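PDB 2IM9: hypothetical protein from Legionella pneumophila subsp. pneumophila, which is of unknown function but belongs to an N-acetylmuramoyl-L-alanine amidase-like family and may cleave amide bonds of peptidoglycan. Local coordinates for residues Ala29-Ala34 / Phe85-Val90. Residues are numbered along the deposited sequence; the frame is centred on the assembly and turned at random.
Sequences AIEEQA and FPRYRV
Glu-31 reaches Arg-87 with CG anti to its own carbonyl carbon (chi1 -69°) and an extended chain beyond, while Arg-87 bends at chi3 (-70°), which turns NE toward the carboxylate. The guanidinium grips side-on: Arg-87 NH2 lies 2.7 Å from Glu-31 OE1, on its syn lone pair, and NE donates almost straight to Glu-31 OE2 at 2.9 Å. Glu-31 OE2 also accepts from the backbone N of Arg-87 at 2.8 Å, on its anti side. A glutamate suits this buried place because its two oxygens can take three N-H groups, with the arginine probably offsetting its charge. Beside the salt bridge, Ile-30, the residue before, and Ala-34, about a turn further on, pack against the loop. Ile-30 CG2 presses on Arg-89 CB at 3.4 Å and on the Pro-86 ring, while its CD1 lies over one face of the Arg-89 guanidinium, which pairs with Asp-91. Small Ala-34 lets the loop come close, its CB meeting the Tyr-88 ring edge 3.6 Å from CD1. A water joins Ile-30 O, Gln-33 OE1 and Val-90 N. Thus helix 27-45 is fastened to the loop between helices 53-63 and 95-107; Tyr-88 OH bonds back to Asn-35 and onward to Gln-115 of helix 111-122.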
loop_
_atom_site.group_PDB
_atom_site.type_symbol
_atom_site.label_atom_id
_atom_site.label_comp_id
_atom_site.label_asym_id
_atom_site.label_seq_id
_atom_site.Cartn_x
_atom_site.Cartn_y
_atom_site.Cartn_z
ATOM N N ALA A 29 -12.655 -0.047 -20.410
ATOM C CA ALA A 29 -13.692 -1.049 -20.109
ATOM C C ALA A 29 -13.596 -1.552 -18.676
ATOM O O ALA A 29 -14.610 -1.778 -18.014
ATOM C CB ALA A 29 -13.609 -2.210 -21.076
ATOM N N ILE A 30 -12.363 -1.736 -18.210
ATOM C CA ILE A 30 -12.116 -2.158 -16.843
ATOM C C ILE A 30 -12.654 -1.120 -15.852
ATOM O O ILE A 30 -13.352 -1.454 -14.887
ATOM C CB ILE A 30 -10.616 -2.431 -16.615
ATOM C CG1 ILE A 30 -10.169 -3.633 -17.456
ATOM C CG2 ILE A 30 -10.331 -2.647 -15.135
ATOM C CD1 ILE A 30 -8.639 -3.775 -17.550
ATOM N N GLU A 31 -12.361 0.147 -16.120
ATOM C CA GLU A 31 -12.870 1.228 -15.276
ATOM C C GLU A 31 -14.392 1.305 -15.301
ATOM O O GLU A 31 -15.020 1.604 -14.272
ATOM C CB GLU A 31 -12.268 2.559 -15.706
ATOM C CG GLU A 31 -10.766 2.686 -15.417
ATOM C CD GLU A 31 -10.221 4.037 -15.833
ATOM O OE1 GLU A 31 -10.993 4.842 -16.412
ATOM O OE2 GLU A 31 -9.018 4.304 -15.610
ATOM N N GLU A 32 -14.986 1.038 -16.464
ATOM C CA GLU A 32 -16.447 1.094 -16.592
ATOM C C GLU A 32 -17.100 0.032 -15.745
ATOM O O GLU A 32 -18.125 0.296 -15.096
ATOM C CB GLU A 32 -16.913 0.954 -18.051
ATOM C CG GLU A 32 -16.723 2.216 -18.866
ATOM N N GLN A 33 -16.512 -1.163 -15.740
ATOM C CA GLN A 33 -16.979 -2.251 -14.869
ATOM C C GLN A 33 -16.891 -1.828 -13.407
ATOM O O GLN A 33 -17.819 -2.077 -12.614
ATOM C CB GLN A 33 -16.144 -3.526 -15.083
ATOM C CG GLN A 33 -16.354 -4.598 -13.990
ATOM C CD GLN A 33 -15.347 -5.766 -14.040
ATOM O OE1 GLN A 33 -14.127 -5.592 -13.901
ATOM N NE2 GLN A 33 -15.874 -6.975 -14.230
ATOM N N ALA A 34 -15.768 -1.208 -13.042
ATOM C CA ALA A 34 -15.582 -0.728 -11.665
ATOM C C ALA A 34 -16.593 0.347 -11.287
ATOM O O ALA A 34 -17.079 0.358 -10.154
ATOM C CB ALA A 34 -14.164 -0.204 -11.464
ATOM N N PHE A 85 -2.438 1.502 -17.780
ATOM C CA PHE A 85 -3.282 0.636 -16.958
ATOM C C PHE A 85 -4.369 1.484 -16.261
ATOM O O PHE A 85 -4.211 2.716 -16.120
ATOM C CB PHE A 85 -2.430 -0.122 -15.938
ATOM C CG PHE A 85 -2.044 -1.511 -16.376
ATOM C CD1 PHE A 85 -1.468 -1.732 -17.639
ATOM C CD2 PHE A 85 -2.295 -2.605 -15.553
ATOM C CE1 PHE A 85 -1.124 -3.009 -18.058
ATOM C CE2 PHE A 85 -1.940 -3.908 -15.966
ATOM C CZ PHE A 85 -1.342 -4.094 -17.226
ATOM N N PRO A 86 -5.474 0.841 -15.846
ATOM C CA PRO A 86 -6.629 1.590 -15.348
ATOM C C PRO A 86 -6.305 2.365 -14.072
ATOM O O PRO A 86 -5.410 1.986 -13.309
ATOM C CB PRO A 86 -7.673 0.513 -15.030
ATOM C CG PRO A 86 -6.982 -0.799 -15.138
ATOM C CD PRO A 86 -5.674 -0.624 -15.830
ATOM N N ARG A 87 -7.062 3.432 -13.836
ATOM C CA ARG A 87 -6.907 4.234 -12.627
ATOM C C ARG A 87 -7.444 3.558 -11.368
ATOM O O ARG A 87 -6.993 3.846 -10.243
ATOM C CB ARG A 87 -7.607 5.576 -12.847
ATOM C CG ARG A 87 -6.786 6.417 -13.810
ATOM C CD ARG A 87 -7.580 7.582 -14.346
ATOM N NE ARG A 87 -8.618 7.123 -15.261
ATOM C CZ ARG A 87 -9.439 7.938 -15.897
ATOM N NH1 ARG A 87 -9.324 9.252 -15.688
ATOM N NH2 ARG A 87 -10.347 7.433 -16.731
ATOM N N TYR A 88 -8.426 2.680 -11.565
ATOM C CA TYR A 88 -8.991 1.832 -10.504
ATOM C C TYR A 88 -9.701 0.645 -11.169
ATOM O O TYR A 88 -10.047 0.693 -12.359
ATOM C CB TYR A 88 -9.983 2.603 -9.620
ATOM C CG TYR A 88 -11.008 3.366 -10.435
ATOM C CD1 TYR A 88 -12.224 2.771 -10.800
ATOM C CD2 TYR A 88 -10.749 4.678 -10.852
ATOM C CE1 TYR A 88 -13.171 3.461 -11.569
ATOM C CE2 TYR A 88 -11.673 5.386 -11.611
ATOM C CZ TYR A 88 -12.883 4.773 -11.971
ATOM O OH TYR A 88 -13.792 5.478 -12.724
ATOM N N ARG A 89 -9.872 -0.429 -10.410
ATOM C CA ARG A 89 -10.496 -1.640 -10.938
ATOM C C ARG A 89 -10.980 -2.520 -9.808
ATOM O O ARG A 89 -10.548 -2.362 -8.656
ATOM C CB ARG A 89 -9.497 -2.411 -11.815
ATOM C CG ARG A 89 -8.306 -2.972 -11.048
ATOM C CD ARG A 89 -7.151 -3.295 -11.968
ATOM N NE ARG A 89 -7.506 -4.315 -12.981
ATOM C CZ ARG A 89 -6.696 -4.717 -13.966
ATOM N NH1 ARG A 89 -5.488 -4.191 -14.110
ATOM N NH2 ARG A 89 -7.112 -5.648 -14.841
ATOM N N VAL A 90 -11.865 -3.463 -10.129
ATOM C CA VAL A 90 -12.368 -4.389 -9.097
ATOM C C VAL A 90 -12.088 -5.848 -9.430
ATOM O O VAL A 90 -12.550 -6.743 -8.713
ATOM C CB VAL A 90 -13.878 -4.204 -8.861
ATOM C CG1 VAL A 90 -14.150 -2.823 -8.237
ATOM C CG2 VAL A 90 -14.659 -4.383 -10.176
HETATM O O HOH W 1 -12.934 -3.416 -12.851
#